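Local atomic coordinates of chromosome replication initiation protein (PDB entry 2VN2), a protein that probably takes part in the initiation of DNA replication as a primosome component of the DnaB/DnaD family, represented here by its N-terminal domain. Residues Ser14-Leu22 with Leu35-Glu46. Numbering follows the deposited sequence.
Sequences SIAVPKLLL and LVLLLHMQSFFE
Ile-15 reaches from strand 14-18 onto helix 32-45 and sets both of its branches against the side chains of Gln-42 and Ser-43. CD1 presses on CB of Ser-43 at 3.4 Å, a tight carbon contact, while CG2 lies 3.5 Å from OE1 of Gln-42. The Gln-42 chain, with CG trans to the backbone N (chi1 -175°) and extended beyond it, runs antiparallel to the Ile-15 side chain and brings its amide alongside CG1 and CG2. NE2 donates a nearly straight hydrogen bond (165°) to OE2 of Glu-46, 2.7 Å away, from the syn side but tilted 29° out of the carboxylate plane. A water that takes the backbone N-H of Ala-16 at 2.7 Å joins strand to helix, which share no direct hydrogen bond, though its arm to OE2 of Glu-46 is weak. Replacing Gln-42 with an alanine would probably open a gap beside Ile-15 and deprive Glu-46 of the donor that helps fix its carboxylate. Farther along, CG2 of Val-17 meets the branched end of Leu-39 at about a right angle. Leu-35 and Leu-21 then lie head to tail, their CD1 atoms 3.4 Å apart, closer than usual van der Waals contact. CD2 of Leu-21 also nears CD1 of Leu-35 (4.1 Å), whose CD2 meets CD1 of Leu-22 at 4.2 Å. Leu-21 also touches Leu-102 of helix 100-116. The strand pairs antiparallel with a strand of the second subunit, and Lys-19 of that subunit forms an intersubunit salt bridge with Glu-46. The contact thus seats an intersubunit beta ladder on a core helix of the DnaD N-terminal domain, a member of the helix-turn-helix clan.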
ATOM      1  N   SER A  14       0.790   3.476  -5.590  1.00 32.69           N
ATOM      2  CA  SER A  14       1.681   2.523  -4.944  1.00 34.17           C
ATOM      3  C   SER A  14       1.064   1.184  -5.070  1.00 34.08           C
ATOM      4  O   SER A  14      -0.141   1.107  -5.086  1.00 34.48           O
ATOM      5  CB  SER A  14       1.850   2.894  -3.489  1.00 32.52           C
ATOM      6  OG  SER A  14       2.758   3.996  -3.485  1.00 36.09           O
ATOM      7  N   ILE A  15       1.915   0.164  -5.138  1.00 34.77           N
ATOM      8  CA  ILE A  15       1.604  -1.273  -5.053  1.00 35.60           C
ATOM      9  C   ILE A  15       1.891  -1.621  -3.574  1.00 36.02           C
ATOM     10  O   ILE A  15       2.920  -1.189  -3.000  1.00 36.85           O
ATOM     11  CB  ILE A  15       2.375  -2.081  -6.169  1.00 38.02           C
ATOM     12  CG1 ILE A  15       1.424  -2.418  -7.318  1.00 41.57           C
ATOM     13  CG2 ILE A  15       2.806  -3.501  -5.825  1.00 39.90           C
ATOM     14  CD1 ILE A  15       1.604  -1.538  -8.528  1.00 44.14           C
ATOM     15  N   ALA A  16       0.920  -2.255  -2.914  1.00 33.44           N
ATOM     16  CA  ALA A  16       1.079  -2.669  -1.537  1.00 32.50           C
ATOM     17  C   ALA A  16       1.629  -4.080  -1.592  1.00 32.54           C
ATOM     18  O   ALA A  16       0.894  -4.965  -2.091  1.00 34.19           O
ATOM     19  CB  ALA A  16      -0.229  -2.656  -0.808  1.00 31.65           C
ATOM     20  N   VAL A  17       2.886  -4.278  -1.126  1.00 28.03           N
ATOM     21  CA  VAL A  17       3.519  -5.557  -1.144  1.00 25.00           C
ATOM     22  C   VAL A  17       3.399  -6.201   0.245  1.00 25.15           C
ATOM     23  O   VAL A  17       4.034  -5.762   1.205  1.00 23.93           O
ATOM     24  CB  VAL A  17       4.975  -5.396  -1.478  1.00 24.91           C
ATOM     25  CG1 VAL A  17       5.751  -6.699  -1.324  1.00 20.78           C
ATOM     26  CG2 VAL A  17       5.098  -4.920  -2.953  1.00 27.88           C
ATOM     27  N   PRO A  18       2.606  -7.286   0.366  1.00 23.55           N
ATOM     28  CA  PRO A  18       2.477  -7.834   1.707  1.00 21.45           C
ATOM     29  C   PRO A  18       3.785  -8.299   2.307  1.00 21.10           C
ATOM     30  O   PRO A  18       4.516  -8.981   1.673  1.00 21.47           O
ATOM     31  CB  PRO A  18       1.543  -9.074   1.546  1.00 22.79           C
ATOM     32  CG  PRO A  18       0.924  -8.882   0.041  1.00 21.35           C
ATOM     33  CD  PRO A  18       1.824  -7.976  -0.696  1.00 21.66           C
ATOM     34  N   LYS A  19       4.010  -7.967   3.554  1.00 21.55           N
ATOM     35  CA  LYS A  19       5.113  -8.391   4.330  1.00 21.44           C
ATOM     36  C   LYS A  19       5.253  -9.872   4.542  1.00 22.59           C
ATOM     37  O   LYS A  19       6.370 -10.351   4.733  1.00 22.21           O
ATOM     38  CB  LYS A  19       5.078  -7.685   5.674  1.00 22.51           C
ATOM     39  CG  LYS A  19       5.595  -6.256   5.563  1.00 22.62           C
ATOM     40  CD  LYS A  19       5.494  -5.492   6.904  1.00 22.77           C
ATOM     41  CE  LYS A  19       5.725  -4.030   6.599  1.00 26.40           C
ATOM     42  NZ  LYS A  19       5.783  -3.229   7.748  1.00 25.93           N
ATOM     43  N   LEU A  20       4.133 -10.583   4.484  1.00 21.92           N
ATOM     44  CA  LEU A  20       4.132 -12.018   4.545  1.00 22.71           C
ATOM     45  C   LEU A  20       4.681 -12.593   3.236  1.00 23.58           C
ATOM     46  O   LEU A  20       5.398 -13.562   3.273  1.00 23.09           O
ATOM     47  CB  LEU A  20       2.689 -12.520   4.764  1.00 23.61           C
ATOM     48  CG  LEU A  20       2.020 -12.259   6.093  1.00 22.83           C
ATOM     49  CD1 LEU A  20       0.544 -12.792   5.951  1.00 22.99           C
ATOM     50  CD2 LEU A  20       2.772 -12.974   7.252  1.00 22.52           C
ATOM     51  N   LEU A  21       4.390 -11.984   2.090  1.00 23.86           N
ATOM     52  CA  LEU A  21       5.025 -12.430   0.838  1.00 23.85           C
ATOM     53  C   LEU A  21       6.557 -12.124   0.747  1.00 24.59           C
ATOM     54  O   LEU A  21       7.353 -12.991   0.391  1.00 24.37           O
ATOM     55  CB  LEU A  21       4.345 -11.798  -0.319  1.00 24.20           C
ATOM     56  CG  LEU A  21       4.247 -12.405  -1.711  1.00 24.61           C
ATOM     57  CD1 LEU A  21       4.408 -11.369  -2.737  1.00 25.52           C
ATOM     58  CD2 LEU A  21       4.949 -13.710  -2.050  1.00 23.81           C
ATOM     59  N   LEU A  22       6.938 -10.892   1.031  1.00 25.15           N
ATOM     60  CA  LEU A  22       8.320 -10.493   1.228  1.00 25.66           C
ATOM     61  C   LEU A  22       9.061 -11.338   2.208  1.00 26.29           C
ATOM     62  O   LEU A  22      10.196 -11.663   1.995  1.00 27.53           O
ATOM     63  CB  LEU A  22       8.275  -9.062   1.750  1.00 27.15           C
ATOM     64  CG  LEU A  22       9.516  -8.280   1.578  1.00 27.23           C
ATOM     65  CD1 LEU A  22       9.882  -8.271   0.150  1.00 27.70           C
ATOM     66  CD2 LEU A  22       9.185  -6.869   2.074  1.00 28.87           C
ATOM     67  N   LEU A  35       9.567 -12.465  -7.932  1.00 19.70           N
ATOM     68  CA  LEU A  35       8.817 -11.549  -7.065  1.00 19.38           C
ATOM     69  C   LEU A  35       8.479 -10.232  -7.844  1.00 19.14           C
ATOM     70  O   LEU A  35       7.283  -9.894  -8.041  1.00 20.69           O
ATOM     71  CB  LEU A  35       9.527 -11.318  -5.709  1.00 17.43           C
ATOM     72  CG  LEU A  35       8.624 -10.452  -4.843  1.00 17.90           C
ATOM     73  CD1 LEU A  35       7.478 -11.275  -4.207  1.00 14.42           C
ATOM     74  CD2 LEU A  35       9.463  -9.934  -3.720  1.00 16.34           C
ATOM     75  N   VAL A  36       9.511  -9.531  -8.357  1.00 19.30           N
ATOM     76  CA  VAL A  36       9.283  -8.324  -9.091  1.00 18.82           C
ATOM     77  C   VAL A  36       8.330  -8.611 -10.281  1.00 19.75           C
ATOM     78  O   VAL A  36       7.508  -7.781 -10.628  1.00 18.10           O
ATOM     79  CB  VAL A  36      10.609  -7.679  -9.518  1.00 19.20           C
ATOM     80  CG1 VAL A  36      10.319  -6.260 -10.337  1.00 19.00           C
ATOM     81  CG2 VAL A  36      11.498  -7.432  -8.311  1.00 15.02           C
ATOM     82  N   LEU A  37       8.435  -9.794 -10.932  1.00 20.29           N
ATOM     83  CA  LEU A  37       7.523 -10.063 -12.073  1.00 20.71           C
ATOM     84  C   LEU A  37       6.058 -10.043 -11.566  1.00 19.50           C
ATOM     85  O   LEU A  37       5.180  -9.452 -12.195  1.00 18.19           O
ATOM     86  CB  LEU A  37       7.866 -11.386 -12.845  1.00 22.89           C
ATOM     87  CG  LEU A  37       6.905 -11.767 -14.027  1.00 26.01           C
ATOM     88  CD1 LEU A  37       7.507 -12.807 -14.855  1.00 27.77           C
ATOM     89  CD2 LEU A  37       5.603 -12.417 -13.461  1.00 28.00           C
ATOM     90  N   LEU A  38       5.814 -10.669 -10.435  1.00 20.01           N
ATOM     91  CA  LEU A  38       4.485 -10.720  -9.777  1.00 21.84           C
ATOM     92  C   LEU A  38       3.984  -9.293  -9.469  1.00 22.75           C
ATOM     93  O   LEU A  38       2.776  -8.951  -9.646  1.00 23.59           O
ATOM     94  CB  LEU A  38       4.648 -11.545  -8.448  1.00 20.09           C
ATOM     95  CG  LEU A  38       4.783 -13.054  -8.664  1.00 23.83           C
ATOM     96  CD1 LEU A  38       4.929 -13.800  -7.321  1.00 21.22           C
ATOM     97  CD2 LEU A  38       3.661 -13.686  -9.607  1.00 20.76           C
ATOM     98  N   LEU A  39       4.914  -8.440  -8.995  1.00 23.06           N
ATOM     99  CA  LEU A  39       4.601  -6.950  -8.727  1.00 22.12           C
ATOM    100  C   LEU A  39       4.273  -6.359 -10.003  1.00 21.59           C
ATOM    101  O   LEU A  39       3.253  -5.670 -10.070  1.00 20.59           O
ATOM    102  CB  LEU A  39       5.814  -6.162  -8.155  1.00 21.48           C
ATOM    103  CG  LEU A  39       6.040  -6.296  -6.618  1.00 26.14           C
ATOM    104  CD1 LEU A  39       5.473  -7.565  -5.897  1.00 23.78           C
ATOM    105  CD2 LEU A  39       7.509  -5.969  -6.098  1.00 22.59           C
ATOM    106  N   HIS A  40       5.106  -6.566 -11.075  1.00 20.10           N
ATOM    107  CA  HIS A  40       4.607  -5.921 -12.375  1.00 19.45           C
ATOM    108  C   HIS A  40       3.192  -6.457 -12.765  1.00 19.90           C
ATOM    109  O   HIS A  40       2.367  -5.657 -13.210  1.00 19.06           O
ATOM    110  CB  HIS A  40       5.507  -6.005 -13.584  1.00 19.28           C
ATOM    111  CG  HIS A  40       6.825  -5.314 -13.441  1.00 21.30           C
ATOM    112  ND1 HIS A  40       6.983  -3.952 -13.537  1.00 22.27           N
ATOM    113  CD2 HIS A  40       8.058  -5.817 -13.209  1.00 22.35           C
ATOM    114  CE1 HIS A  40       8.255  -3.643 -13.366  1.00 22.35           C
ATOM    115  NE2 HIS A  40       8.924  -4.760 -13.163  1.00 24.51           N
ATOM    116  N   MET A  41       2.922  -7.769 -12.652  1.00 20.56           N
ATOM    117  CA  MET A  41       1.580  -8.265 -12.975  1.00 24.06           C
ATOM    118  C   MET A  41       0.576  -7.643 -12.108  1.00 25.86           C
ATOM    119  O   MET A  41      -0.383  -7.247 -12.637  1.00 24.97           O
ATOM    120  CB  MET A  41       1.332  -9.766 -12.892  1.00 22.21           C
ATOM    121  CG  MET A  41       2.196 -10.675 -13.913  1.00 26.24           C
ATOM    122  SD  MET A  41       2.194 -12.488 -13.431  1.00 27.65           S
ATOM    123  CE  MET A  41       0.533 -12.504 -12.937  1.00 12.78           C
ATOM    124  N   GLN A  42       0.779  -7.540 -10.796  1.00 29.66           N
ATOM    125  CA  GLN A  42      -0.232  -6.859  -9.933  1.00 32.59           C
ATOM    126  C   GLN A  42      -0.576  -5.457 -10.478  1.00 32.96           C
ATOM    127  O   GLN A  42      -1.725  -5.049 -10.586  1.00 33.37           O
ATOM    128  CB  GLN A  42       0.232  -6.740  -8.494  1.00 34.18           C
ATOM    129  CG  GLN A  42      -0.856  -6.161  -7.562  1.00 39.62           C
ATOM    130  CD  GLN A  42      -0.285  -5.787  -6.183  1.00 44.55           C
ATOM    131  OE1 GLN A  42       0.772  -6.362  -5.718  1.00 48.28           O
ATOM    132  NE2 GLN A  42      -0.931  -4.767  -5.514  1.00 47.27           N
ATOM    133  N   SER A  43       0.467  -4.757 -10.873  1.00 33.77           N
ATOM    134  CA  SER A  43       0.381  -3.384 -11.347  1.00 34.08           C
ATOM    135  C   SER A  43      -0.456  -3.229 -12.636  1.00 33.34           C
ATOM    136  O   SER A  43      -1.212  -2.275 -12.782  1.00 33.92           O
ATOM    137  CB  SER A  43       1.821  -2.911 -11.587  1.00 33.57           C
ATOM    138  OG  SER A  43       1.845  -1.570 -11.990  1.00 36.57           O
ATOM    139  N   PHE A  44      -0.241  -4.117 -13.588  1.00 33.61           N
ATOM    140  CA  PHE A  44      -1.148  -4.360 -14.746  1.00 35.50           C
ATOM    141  C   PHE A  44      -2.608  -4.691 -14.354  1.00 36.84           C
ATOM    142  O   PHE A  44      -3.534  -4.121 -14.941  1.00 38.21           O
ATOM    143  CB  PHE A  44      -0.582  -5.448 -15.670  1.00 35.48           C
ATOM    144  CG  PHE A  44       0.452  -4.954 -16.650  1.00 36.19           C
ATOM    145  CD1 PHE A  44       0.127  -4.055 -17.650  1.00 38.55           C
ATOM    146  CD2 PHE A  44       1.741  -5.394 -16.586  1.00 36.83           C
ATOM    147  CE1 PHE A  44       1.110  -3.578 -18.551  1.00 38.57           C
ATOM    148  CE2 PHE A  44       2.740  -4.950 -17.486  1.00 37.56           C
ATOM    149  CZ  PHE A  44       2.439  -4.064 -18.440  1.00 38.59           C
ATOM    150  N   PHE A  45      -2.834  -5.613 -13.399  1.00 37.18           N
ATOM    151  CA  PHE A  45      -4.212  -5.925 -12.936  1.00 40.20           C
ATOM    152  C   PHE A  45      -4.879  -4.639 -12.416  1.00 41.95           C
ATOM    153  O   PHE A  45      -6.071  -4.457 -12.555  1.00 42.66           O
ATOM    154  CB  PHE A  45      -4.261  -6.901 -11.724  1.00 41.33           C
ATOM    155  CG  PHE A  45      -3.664  -8.268 -11.981  1.00 43.40           C
ATOM    156  CD1 PHE A  45      -3.439  -8.737 -13.318  1.00 43.17           C
ATOM    157  CD2 PHE A  45      -3.391  -9.102 -10.905  1.00 43.76           C
ATOM    158  CE1 PHE A  45      -2.930  -9.927 -13.532  1.00 42.58           C
ATOM    159  CE2 PHE A  45      -2.899 -10.326 -11.102  1.00 44.12           C
ATOM    160  CZ  PHE A  45      -2.659 -10.741 -12.414  1.00 44.95           C
ATOM    161  N   GLU A  46      -4.110  -3.801 -11.711  1.00 44.33           N
ATOM    162  CA  GLU A  46      -4.661  -2.570 -11.108  1.00 45.42           C
ATOM    163  C   GLU A  46      -4.870  -1.454 -12.090  1.00 46.28           C
ATOM    164  O   GLU A  46      -5.538  -0.533 -11.760  1.00 47.31           O
ATOM    165  CB  GLU A  46      -3.865  -2.121  -9.937  1.00 44.33           C
ATOM    166  CG  GLU A  46      -3.995  -3.054  -8.843  1.00 42.63           C
ATOM    167  CD  GLU A  46      -3.178  -2.564  -7.728  1.00 44.33           C
ATOM    168  OE1 GLU A  46      -2.849  -1.354  -7.812  1.00 47.40           O
ATOM    169  OE2 GLU A  46      -2.845  -3.348  -6.771  1.00 43.69           O
TER
HETATM  170  O   HOH W   1      -1.603  -2.491  -3.708  1.00 33.13           O